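Local coordinates for minor fimbrium tip subunit Mfa3 (Porphyromonas gingivalis ATCC 33277, PDB 5NF4), which forms part of the tip of the minor fimbriae, filamentous pili that mediate biofilm formation and adhesion to host cells and other oral bacteria, at residues A[74-79]-A[111-116]; A[84-89]-A[104-109]; A[163-168]-A[182-187]; A[45-50]-A[188-193]. All coordinates share one frame; numbering follows the deposited sequence.

Contact 1: A[74-79]-A[111-116]; sequences MLVFDS and RDFFFV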
# COMPACT_ATOMS: atom_id res chain seq x y z
N MET A 74 -9.09 -8.84 -13.64
CA MET A 74 -7.97 -8.81 -14.54
C MET A 74 -8.50 -8.23 -15.84
O MET A 74 -9.53 -8.72 -16.33
CB MET A 74 -7.38 -10.21 -14.79
CG MET A 74 -6.14 -10.14 -15.70
SD MET A 74 -5.57 -11.77 -16.26
CE MET A 74 -6.96 -12.15 -17.32
N LEU A 75 -7.82 -7.24 -16.38
CA LEU A 75 -8.17 -6.66 -17.68
C LEU A 75 -6.90 -6.59 -18.53
O LEU A 75 -5.84 -6.14 -18.08
CB LEU A 75 -8.82 -5.28 -17.51
CG LEU A 75 -10.13 -5.23 -16.72
CD1 LEU A 75 -9.83 -4.92 -15.27
CD2 LEU A 75 -11.13 -4.21 -17.31
N VAL A 76 -7.03 -7.05 -19.77
CA VAL A 76 -5.89 -7.24 -20.67
C VAL A 76 -6.14 -6.46 -21.95
O VAL A 76 -7.25 -6.50 -22.52
CB VAL A 76 -5.68 -8.74 -21.00
CG1 VAL A 76 -4.31 -8.88 -21.68
CG2 VAL A 76 -5.78 -9.60 -19.74
N PHE A 77 -5.15 -5.68 -22.35
CA PHE A 77 -5.27 -4.83 -23.52
C PHE A 77 -4.13 -5.01 -24.50
O PHE A 77 -3.01 -5.31 -24.11
CB PHE A 77 -5.32 -3.35 -23.11
CG PHE A 77 -6.44 -3.03 -22.18
CD1 PHE A 77 -6.28 -3.25 -20.81
CD2 PHE A 77 -7.67 -2.59 -22.64
CE1 PHE A 77 -7.30 -3.05 -19.94
CE2 PHE A 77 -8.71 -2.34 -21.71
CZ PHE A 77 -8.51 -2.56 -20.39
N ASP A 78 -4.40 -4.79 -25.78
CA ASP A 78 -3.31 -4.79 -26.76
C ASP A 78 -2.39 -3.61 -26.45
O ASP A 78 -2.87 -2.49 -26.32
CB ASP A 78 -3.88 -4.68 -28.16
CG ASP A 78 -2.81 -4.86 -29.23
OD1 ASP A 78 -2.10 -3.89 -29.53
OD2 ASP A 78 -2.69 -5.98 -29.77
N SER A 79 -1.09 -3.86 -26.31
CA SER A 79 -0.15 -2.81 -25.90
C SER A 79 -0.09 -1.65 -26.88
O SER A 79 0.17 -0.52 -26.46
CB SER A 79 1.25 -3.40 -25.71
OG SER A 79 1.21 -4.46 -24.78
N ARG A 111 0.75 -7.56 -24.82
CA ARG A 111 -0.39 -7.27 -23.94
C ARG A 111 0.01 -6.57 -22.67
O ARG A 111 1.05 -6.83 -22.07
CB ARG A 111 -1.14 -8.58 -23.60
CG ARG A 111 -2.14 -9.05 -24.67
CD ARG A 111 -1.49 -9.82 -25.85
NE ARG A 111 -2.53 -10.15 -26.80
CZ ARG A 111 -2.97 -9.33 -27.75
NH1 ARG A 111 -2.42 -8.13 -27.93
NH2 ARG A 111 -3.93 -9.74 -28.54
N ASP A 112 -0.85 -5.63 -22.28
CA ASP A 112 -0.77 -4.96 -20.99
C ASP A 112 -1.81 -5.58 -20.04
O ASP A 112 -2.99 -5.61 -20.36
CB ASP A 112 -1.04 -3.48 -21.15
CG ASP A 112 0.08 -2.71 -21.84
OD1 ASP A 112 1.06 -3.27 -22.38
OD2 ASP A 112 -0.02 -1.47 -21.78
N PHE A 113 -1.37 -6.09 -18.88
CA PHE A 113 -2.24 -6.79 -17.93
C PHE A 113 -2.46 -5.86 -16.73
O PHE A 113 -1.50 -5.34 -16.19
CB PHE A 113 -1.60 -8.06 -17.42
CG PHE A 113 -1.54 -9.18 -18.44
CD1 PHE A 113 -0.66 -9.13 -19.52
CD2 PHE A 113 -2.34 -10.29 -18.27
CE1 PHE A 113 -0.61 -10.18 -20.41
CE2 PHE A 113 -2.29 -11.33 -19.16
CZ PHE A 113 -1.43 -11.28 -20.23
N PHE A 114 -3.70 -5.73 -16.31
CA PHE A 114 -4.05 -4.92 -15.14
C PHE A 114 -4.78 -5.80 -14.16
O PHE A 114 -5.75 -6.46 -14.52
CB PHE A 114 -4.93 -3.71 -15.50
CG PHE A 114 -4.27 -2.72 -16.39
CD1 PHE A 114 -4.16 -2.98 -17.76
CD2 PHE A 114 -3.79 -1.51 -15.89
CE1 PHE A 114 -3.56 -2.06 -18.60
CE2 PHE A 114 -3.20 -0.58 -16.74
CZ PHE A 114 -3.07 -0.88 -18.12
N PHE A 115 -4.35 -5.76 -12.90
CA PHE A 115 -4.96 -6.53 -11.84
C PHE A 115 -5.39 -5.57 -10.73
O PHE A 115 -4.59 -4.76 -10.27
CB PHE A 115 -4.00 -7.57 -11.26
CG PHE A 115 -3.66 -8.68 -12.23
CD1 PHE A 115 -2.59 -8.54 -13.10
CD2 PHE A 115 -4.41 -9.83 -12.27
CE1 PHE A 115 -2.27 -9.54 -13.99
CE2 PHE A 115 -4.10 -10.86 -13.15
CZ PHE A 115 -3.03 -10.72 -14.02
N VAL A 116 -6.66 -5.67 -10.34
CA VAL A 116 -7.25 -4.80 -9.31
C VAL A 116 -8.01 -5.68 -8.32
O VAL A 116 -8.91 -6.41 -8.71
CB VAL A 116 -8.20 -3.75 -9.95
CG1 VAL A 116 -8.84 -2.90 -8.90
CG2 VAL A 116 -7.41 -2.84 -10.90
O HOH W 1 -4.72 -7.92 -30.65
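Leu-75 and Phe-114 form one antiparallel hydrogen-bonded pair and Phe-77 and Asp-112 the next; the bond from Leu-75 N to Phe-114 O measures 2.9 Å. On the sheet face carrying Met-74, Val-76, Phe-113 and Phe-115, CG1 of Val-76 sits over the centre of the Phe-113 ring, a CH-pi contact only 6° off the ring normal. Met-74 runs alongside Phe-115, its CG 3.3 Å from Phe-115 CE2. With CG anti to the backbone N (chi1 -177°) and a bend at chi3, its SD makes Met-aromatic contacts, at the edge of the Phe-113 ring and obliquely to Phe-115. On the other face the rings of Phe-77 and Phe-114 meet obliquely, CD1 of Phe-77 lying 3.7 Å from CE1 of Phe-114.

Polar groups close the end of the pair. Arg-111 NH1 forms a salt bridge of 2.8 Å with Asp-78 OD2, in the guanidinium plane but above that of the carboxylate, and water 1 links the same OD2 to NH2. Ser-79 OG donates to Asp-112 OD1 (2.7 Å), which also accepts from Asn-167 N. Farther out, Phe-182 stacks on Phe-113, while Met-135 of helix 132-140 touches Phe-77 and Phe-114. The arrangement is that of two neighbouring antiparallel strands in a beta-sheet domain, with aromatic residues on both faces.

Contact 2: A[84-89]-A[104-109]; sequences KVAEHF and VKLKPG
Strands 84-89 and 104-106 run antiparallel at 173°, but their axes come no closer than 7.0 Å and no direct hydrogen bond joins them. Val-85 and Ala-86 together face Val-76 of the adjoining strand, a classic beta bulge. The methyl of Ala-86 meets two side chains: its CB lies 4.0 Å from CB of Leu-106 and 4.1 Å from CG2 of Val-104. Leu-106 keeps CG between its backbone N and carbonyl carbon (chi1 74°), and its CD1 approaches CG2 of Val-85 at 4.3 Å. In Val-104 the methyl that does the touching, CG2, is the one anti to the backbone N.

Two waters fill the polar role. Both donate to Val-85 O; water 2 accepts from Lys-107 N, and water 3 donates again to Lys-105 O at 2.6 Å. Beyond the contact, Leu-43 of strand 41-49 touches both Val-104 and Leu-106, and His-88 stacks on Phe-102. Along segment 84-89, Lys-84 NZ makes a salt bridge to Glu-87 OE1 (2.8 Å). Strand 84-91 pairs with 71-78 and strand 99-106 with 41-49; the two segments meet side by side without pairing, through a small apolar contact, and water joins the backbone polar groups beside it.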
# COMPACT_ATOMS: atom_id res chain seq x y z
N LYS A 84 -9.27 -3.81 -25.70
CA LYS A 84 -9.45 -4.83 -24.66
C LYS A 84 -9.45 -6.19 -25.32
O LYS A 84 -10.24 -6.43 -26.22
CB LYS A 84 -10.75 -4.62 -23.89
CG LYS A 84 -10.94 -5.59 -22.74
CD LYS A 84 -11.51 -4.90 -21.48
CE LYS A 84 -12.89 -4.31 -21.70
NZ LYS A 84 -13.73 -4.12 -20.45
N VAL A 85 -8.55 -7.07 -24.89
CA VAL A 85 -8.48 -8.41 -25.50
C VAL A 85 -8.82 -9.57 -24.56
O VAL A 85 -8.96 -10.71 -25.01
CB VAL A 85 -7.10 -8.66 -26.13
CG1 VAL A 85 -6.86 -7.65 -27.25
CG2 VAL A 85 -6.00 -8.61 -25.09
N ALA A 86 -9.00 -9.30 -23.27
CA ALA A 86 -9.46 -10.33 -22.34
C ALA A 86 -9.79 -9.67 -21.02
O ALA A 86 -9.26 -8.62 -20.72
CB ALA A 86 -8.40 -11.41 -22.12
N GLU A 87 -10.67 -10.29 -20.25
CA GLU A 87 -10.89 -9.83 -18.88
C GLU A 87 -11.46 -10.97 -18.08
O GLU A 87 -12.02 -11.94 -18.63
CB GLU A 87 -11.81 -8.60 -18.86
CG GLU A 87 -13.23 -8.82 -19.25
CD GLU A 87 -14.04 -7.52 -19.29
OE1 GLU A 87 -13.49 -6.44 -18.97
OE2 GLU A 87 -15.24 -7.57 -19.65
N HIS A 88 -11.29 -10.89 -16.77
CA HIS A 88 -11.70 -11.95 -15.90
C HIS A 88 -12.03 -11.38 -14.53
O HIS A 88 -11.36 -10.47 -14.08
CB HIS A 88 -10.60 -13.01 -15.74
CG HIS A 88 -11.03 -14.18 -14.93
ND1 HIS A 88 -11.51 -15.34 -15.50
CD2 HIS A 88 -11.11 -14.36 -13.60
CE1 HIS A 88 -11.83 -16.19 -14.55
NE2 HIS A 88 -11.62 -15.61 -13.38
N PHE A 89 -13.05 -11.95 -13.89
CA PHE A 89 -13.37 -11.51 -12.53
C PHE A 89 -13.45 -12.71 -11.59
O PHE A 89 -14.07 -13.75 -11.92
CB PHE A 89 -14.67 -10.70 -12.52
CG PHE A 89 -15.03 -10.21 -11.16
CD1 PHE A 89 -14.40 -9.11 -10.64
CD2 PHE A 89 -15.99 -10.87 -10.41
CE1 PHE A 89 -14.74 -8.63 -9.35
CE2 PHE A 89 -16.33 -10.42 -9.13
CZ PHE A 89 -15.69 -9.31 -8.61
N VAL A 104 -7.44 -18.36 -18.71
CA VAL A 104 -8.05 -17.39 -19.62
C VAL A 104 -7.64 -17.73 -21.07
O VAL A 104 -6.52 -18.18 -21.31
CB VAL A 104 -7.65 -15.94 -19.29
CG1 VAL A 104 -6.17 -15.71 -19.53
CG2 VAL A 104 -8.44 -14.97 -20.13
N LYS A 105 -8.55 -17.51 -22.01
CA LYS A 105 -8.27 -17.69 -23.44
C LYS A 105 -8.15 -16.31 -24.11
O LYS A 105 -8.96 -15.43 -23.83
CB LYS A 105 -9.38 -18.50 -24.09
CG LYS A 105 -9.25 -18.70 -25.59
CD LYS A 105 -10.45 -19.49 -26.09
CE LYS A 105 -10.80 -19.15 -27.53
NZ LYS A 105 -11.92 -19.99 -28.04
N LEU A 106 -7.15 -16.10 -24.94
CA LEU A 106 -7.01 -14.82 -25.64
C LEU A 106 -6.16 -14.97 -26.88
O LEU A 106 -5.54 -15.99 -27.07
CB LEU A 106 -6.43 -13.72 -24.74
CG LEU A 106 -4.94 -13.76 -24.41
CD1 LEU A 106 -4.42 -12.43 -23.88
CD2 LEU A 106 -4.64 -14.91 -23.43
N LYS A 107 -6.11 -13.93 -27.70
CA LYS A 107 -5.25 -13.94 -28.86
C LYS A 107 -3.83 -13.53 -28.47
O LYS A 107 -3.64 -12.71 -27.57
CB LYS A 107 -5.79 -12.99 -29.93
CG LYS A 107 -7.18 -13.41 -30.45
CD LYS A 107 -7.10 -14.77 -31.19
CE LYS A 107 -8.41 -15.16 -31.87
NZ LYS A 107 -8.25 -16.45 -32.62
N PRO A 108 -2.84 -14.11 -29.14
CA PRO A 108 -1.44 -13.75 -28.85
C PRO A 108 -1.07 -12.35 -29.29
O PRO A 108 -1.77 -11.74 -30.09
CB PRO A 108 -0.64 -14.77 -29.66
CG PRO A 108 -1.54 -15.04 -30.85
CD PRO A 108 -2.95 -15.02 -30.30
N GLY A 109 0.03 -11.85 -28.75
CA GLY A 109 0.57 -10.56 -29.14
C GLY A 109 1.21 -9.86 -27.96
O GLY A 109 1.65 -10.52 -27.03
O HOH W 2 -8.33 -11.87 -27.40
O HOH W 3 -10.28 -13.22 -24.41

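Contact 3: A[163-168]-A[182-187]; sequences RMYSNQ and FKPDGE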
# COMPACT_ATOMS: atom_id res chain seq x y z
N ARG A 163 -1.76 -4.53 -9.44
CA ARG A 163 -0.49 -4.70 -10.10
C ARG A 163 -0.73 -4.56 -11.58
O ARG A 163 -1.79 -4.92 -12.07
CB ARG A 163 0.13 -6.05 -9.75
CG ARG A 163 1.59 -6.19 -10.12
CD ARG A 163 2.51 -5.42 -9.21
NE ARG A 163 3.85 -5.51 -9.76
CZ ARG A 163 4.77 -6.40 -9.40
NH1 ARG A 163 4.53 -7.26 -8.42
NH2 ARG A 163 5.94 -6.40 -10.01
N MET A 164 0.23 -3.97 -12.29
CA MET A 164 0.15 -3.94 -13.74
C MET A 164 1.47 -4.32 -14.37
O MET A 164 2.56 -4.04 -13.85
CB MET A 164 -0.35 -2.57 -14.23
CG MET A 164 0.51 -1.39 -14.01
SD MET A 164 -0.23 0.10 -14.77
CE MET A 164 0.25 -0.17 -16.48
N TYR A 165 1.36 -5.01 -15.52
CA TYR A 165 2.52 -5.45 -16.28
C TYR A 165 2.32 -5.02 -17.72
O TYR A 165 1.36 -5.43 -18.37
CB TYR A 165 2.66 -6.97 -16.20
CG TYR A 165 2.72 -7.55 -14.80
CD1 TYR A 165 3.92 -7.63 -14.10
CD2 TYR A 165 1.57 -8.03 -14.19
CE1 TYR A 165 3.97 -8.18 -12.84
CE2 TYR A 165 1.62 -8.60 -12.94
CZ TYR A 165 2.80 -8.68 -12.26
OH TYR A 165 2.85 -9.24 -11.00
N SER A 166 3.25 -4.22 -18.23
CA SER A 166 3.13 -3.68 -19.58
C SER A 166 3.98 -4.42 -20.61
O SER A 166 4.99 -5.06 -20.29
CB SER A 166 3.53 -2.20 -19.57
OG SER A 166 4.86 -2.11 -19.16
N ASN A 167 3.53 -4.33 -21.86
CA ASN A 167 4.22 -4.90 -22.99
C ASN A 167 4.72 -6.35 -22.75
O ASN A 167 5.89 -6.67 -22.94
CB ASN A 167 5.40 -3.99 -23.40
CG ASN A 167 5.89 -4.28 -24.82
OD1 ASN A 167 5.15 -4.80 -25.66
ND2 ASN A 167 7.14 -3.92 -25.11
N GLN A 168 3.81 -7.22 -22.33
CA GLN A 168 4.13 -8.62 -22.14
C GLN A 168 3.96 -9.38 -23.43
O GLN A 168 2.98 -9.21 -24.12
CB GLN A 168 3.22 -9.23 -21.09
CG GLN A 168 3.26 -8.50 -19.78
CD GLN A 168 4.57 -8.67 -19.07
OE1 GLN A 168 4.89 -9.75 -18.61
NE2 GLN A 168 5.35 -7.58 -18.97
N PHE A 182 1.22 -18.17 -17.14
CA PHE A 182 1.51 -16.75 -17.32
C PHE A 182 2.69 -16.37 -16.42
O PHE A 182 2.63 -16.54 -15.21
CB PHE A 182 0.28 -15.89 -16.98
CG PHE A 182 0.51 -14.41 -17.08
CD1 PHE A 182 1.07 -13.85 -18.21
CD2 PHE A 182 0.15 -13.58 -16.04
CE1 PHE A 182 1.27 -12.50 -18.30
CE2 PHE A 182 0.33 -12.22 -16.12
CZ PHE A 182 0.90 -11.67 -17.24
N LYS A 183 3.76 -15.88 -17.03
CA LYS A 183 4.94 -15.47 -16.29
C LYS A 183 5.16 -13.96 -16.43
O LYS A 183 5.93 -13.53 -17.29
CB LYS A 183 6.15 -16.26 -16.80
CG LYS A 183 5.99 -17.79 -16.66
CD LYS A 183 6.45 -18.30 -15.30
CE LYS A 183 5.92 -19.70 -14.98
NZ LYS A 183 6.31 -20.75 -15.96
N PRO A 184 4.50 -13.14 -15.59
CA PRO A 184 4.64 -11.69 -15.70
C PRO A 184 6.07 -11.26 -15.43
O PRO A 184 6.63 -11.62 -14.39
CB PRO A 184 3.69 -11.16 -14.61
CG PRO A 184 3.63 -12.29 -13.58
CD PRO A 184 3.68 -13.54 -14.41
N ASP A 185 6.65 -10.52 -16.37
CA ASP A 185 8.06 -10.11 -16.32
C ASP A 185 8.97 -11.24 -15.83
O ASP A 185 9.90 -11.02 -15.05
CB ASP A 185 8.18 -8.86 -15.45
CG ASP A 185 7.62 -7.64 -16.16
OD1 ASP A 185 7.80 -7.54 -17.39
OD2 ASP A 185 6.97 -6.79 -15.53
N GLY A 186 8.70 -12.45 -16.31
CA GLY A 186 9.50 -13.62 -16.00
C GLY A 186 9.30 -14.26 -14.63
O GLY A 186 9.94 -15.27 -14.33
N GLU A 187 8.43 -13.68 -13.82
CA GLU A 187 8.12 -14.22 -12.49
C GLU A 187 7.05 -15.29 -12.59
O GLU A 187 6.33 -15.36 -13.58
CB GLU A 187 7.65 -13.10 -11.56
CG GLU A 187 8.63 -11.96 -11.40
CD GLU A 187 8.16 -10.94 -10.37
OE1 GLU A 187 8.74 -10.92 -9.26
OE2 GLU A 187 7.22 -10.17 -10.66
O HOH W 4 5.86 -4.58 -16.75
O HOH W 5 5.26 -12.17 -19.81
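Tyr-165 and Pro-184 lie side by side, with CB of the proline over the centre of the tyrosine ring, 3.4 Å from its centroid and 8° off the normal: a close CH-pi contact. With CG anti to the carbonyl carbon (chi1 -55°), the Tyr-165 ring receives OD2 of Asp-185 at its edge, 3.5 Å from CD1. The tyrosine hydroxyl reaches on to Lys-191 N.

Gln-168 folds back at chi2 (-69°), which brings its amide to the turn at Asp-185. There OE1 accepts from Asp-185 N (3.0 Å, nearly straight), while NE2 donates to Asp-185 OD1 at 2.9 Å, in the amide plane but from above the carboxylate plane. The second NE2 bond goes to Ser-166 O, so three bonds within the contact fix the amide's rotation. Water 5 adds a further donor to OE1 and joins it to Lys-183 O; water 4 links Ser-166 N with Asp-185 OD2. The charges of Arg-163 and Glu-187 are only near each other: Arg-163 NH1 bonds Lys-191 O, and Glu-187 OE1 pairs with Lys-191 NZ.

Two overlapping beta turns, 183-186 (near type II) and 184-187 (near type I'), interrupt strand 180-205 within its hairpin with strand 161-170, whose side chains clasp them.

Contact 4: A[45-50]-A[188-193]; sequences VNARAA and NNVKLQ. With SO4 (sulfate ion), chain D.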
# COMPACT_ATOMS: atom_id res chain seq x y z
N VAL A 45 -3.24 -18.20 -14.96
CA VAL A 45 -2.89 -17.01 -14.18
C VAL A 45 -2.90 -17.44 -12.72
O VAL A 45 -3.88 -18.05 -12.26
CB VAL A 45 -3.89 -15.85 -14.45
CG1 VAL A 45 -3.66 -14.67 -13.48
CG2 VAL A 45 -3.76 -15.36 -15.87
N ASN A 46 -1.79 -17.22 -12.03
CA ASN A 46 -1.72 -17.42 -10.58
C ASN A 46 -1.37 -16.11 -9.91
O ASN A 46 -0.31 -15.54 -10.19
CB ASN A 46 -0.70 -18.48 -10.20
CG ASN A 46 -0.96 -19.05 -8.82
OD1 ASN A 46 -1.29 -18.33 -7.88
ND2 ASN A 46 -0.87 -20.36 -8.70
N ALA A 47 -2.28 -15.64 -9.05
CA ALA A 47 -2.20 -14.32 -8.44
C ALA A 47 -2.32 -14.43 -6.93
O ALA A 47 -2.99 -15.31 -6.40
CB ALA A 47 -3.28 -13.41 -8.98
N ARG A 48 -1.65 -13.52 -6.22
CA ARG A 48 -1.61 -13.60 -4.79
C ARG A 48 -1.12 -12.26 -4.26
O ARG A 48 -0.48 -11.50 -4.98
CB ARG A 48 -0.70 -14.73 -4.33
CG ARG A 48 0.73 -14.60 -4.79
CD ARG A 48 1.60 -15.54 -3.99
NE ARG A 48 2.95 -15.63 -4.52
CZ ARG A 48 3.91 -14.73 -4.32
NH1 ARG A 48 3.67 -13.64 -3.59
NH2 ARG A 48 5.10 -14.91 -4.85
N ALA A 49 -1.46 -11.94 -3.01
CA ALA A 49 -0.93 -10.72 -2.45
C ALA A 49 0.58 -10.89 -2.23
O ALA A 49 1.04 -11.96 -1.85
CB ALA A 49 -1.65 -10.37 -1.16
N ALA A 50 1.34 -9.83 -2.52
CA ALA A 50 2.78 -9.82 -2.29
C ALA A 50 3.11 -9.80 -0.80
O ALA A 50 3.12 -8.74 -0.16
CB ALA A 50 3.42 -8.61 -2.99
N ASN A 188 6.94 -16.14 -11.56
CA ASN A 188 5.98 -17.26 -11.58
C ASN A 188 4.56 -16.87 -11.22
O ASN A 188 3.60 -17.55 -11.59
CB ASN A 188 6.42 -18.34 -10.61
CG ASN A 188 7.62 -19.10 -11.12
OD1 ASN A 188 7.71 -19.41 -12.30
ND2 ASN A 188 8.55 -19.40 -10.22
N ASN A 189 4.43 -15.77 -10.49
CA ASN A 189 3.16 -15.37 -9.92
C ASN A 189 2.90 -13.92 -10.19
O ASN A 189 3.84 -13.13 -10.24
CB ASN A 189 3.13 -15.57 -8.40
CG ASN A 189 3.34 -17.00 -7.99
OD1 ASN A 189 2.42 -17.82 -8.09
ND2 ASN A 189 4.53 -17.31 -7.51
N VAL A 190 1.63 -13.57 -10.32
CA VAL A 190 1.18 -12.20 -10.21
C VAL A 190 1.20 -11.86 -8.72
O VAL A 190 0.58 -12.56 -7.93
CB VAL A 190 -0.23 -12.00 -10.78
CG1 VAL A 190 -0.78 -10.60 -10.46
CG2 VAL A 190 -0.21 -12.21 -12.28
N LYS A 191 1.86 -10.76 -8.36
CA LYS A 191 2.04 -10.38 -6.96
C LYS A 191 1.40 -9.02 -6.78
O LYS A 191 1.90 -7.99 -7.26
CB LYS A 191 3.52 -10.34 -6.59
CG LYS A 191 4.22 -11.69 -6.65
CD LYS A 191 5.70 -11.51 -7.02
CE LYS A 191 6.38 -12.84 -7.28
NZ LYS A 191 7.84 -12.68 -7.47
N LEU A 192 0.28 -9.02 -6.07
CA LEU A 192 -0.50 -7.81 -5.91
C LEU A 192 0.13 -6.96 -4.84
O LEU A 192 0.63 -7.50 -3.85
CB LEU A 192 -1.94 -8.16 -5.53
CG LEU A 192 -2.64 -9.08 -6.54
CD1 LEU A 192 -3.90 -9.71 -5.94
CD2 LEU A 192 -2.98 -8.28 -7.77
N GLN A 193 0.13 -5.65 -5.05
CA GLN A 193 0.67 -4.71 -4.05
C GLN A 193 -0.46 -3.99 -3.38
O GLN A 193 -1.32 -3.43 -4.06
CB GLN A 193 1.60 -3.70 -4.70
CG GLN A 193 2.90 -4.34 -5.13
CD GLN A 193 3.70 -3.45 -6.07
OE1 GLN A 193 3.30 -2.33 -6.37
NE2 GLN A 193 4.84 -3.96 -6.52
S SO4 D . 7.88 -16.10 -7.92
O1 SO4 D . 8.30 -15.47 -6.67
O2 SO4 D . 6.50 -15.75 -8.20
O3 SO4 D . 8.73 -15.64 -9.02
O4 SO4 D . 7.99 -17.55 -7.78
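Val-190 N to Asn-46 O and Leu-192 N to Arg-48 O, both 2.8 Å, are two of the four backbone bonds that make the segments a parallel beta pair, in which strand 45-49, largely propeptide, lies beside strand 190-193. Arg-48 N to Val-190 O is the more bent, at 137°. A sulfate ion, probably from the crystallisation liquor, is held by the second segment: Asn-189 ND2 meets its O2 at 2.6 Å. Lys-191 NZ donates to O1 (2.9 Å) and also forms a salt bridge with Glu-187, while Asn-188 gives its backbone N to O3 and its ND2 to O4.

Arg-48 extends alongside Lys-191 from a chi1 of 60°, laying one face of its guanidinium against Lys-191 CG. The end of Arg-48 also comes beside the sulfate without a hydrogen bond to it; the anion probably offsets the nearness of the two positive charges. Asn-46 and Asn-189 lie side by side with their amide planes almost perpendicular.

The face bearing Ala-47, Val-190 and Leu-192 turns inward. Tyr-165 and Pro-184 touch Val-190, and Met-161 touches Leu-192. Across the pair, the CB atoms of Ala-47 and Val-190 are 3.8 Å apart.

In the fold
All four contacts lie in the same part of the chain, on one side of its centre. Contact 1 is buried; the other three are partly buried, and contact 2 lies farthest out, about 27 Å between its centre and the chain's. Contacts 1 and 2 join through the neighbouring strands 71-78 and 84-91, contacts 1 and 3 through 109-117 and 161-170, and contacts 3 and 4 share strand 180-205. Contact 1 is antiparallel and aromatic, contact 4 parallel with a sulfate bound by residues 188-191, contact 3 a side-chain clasp, and contact 2 apolar and water-bridged. Phe-115 of contact 1 packs on Val-45, Val-190 and Leu-192 of contact 4, joining their apolar faces.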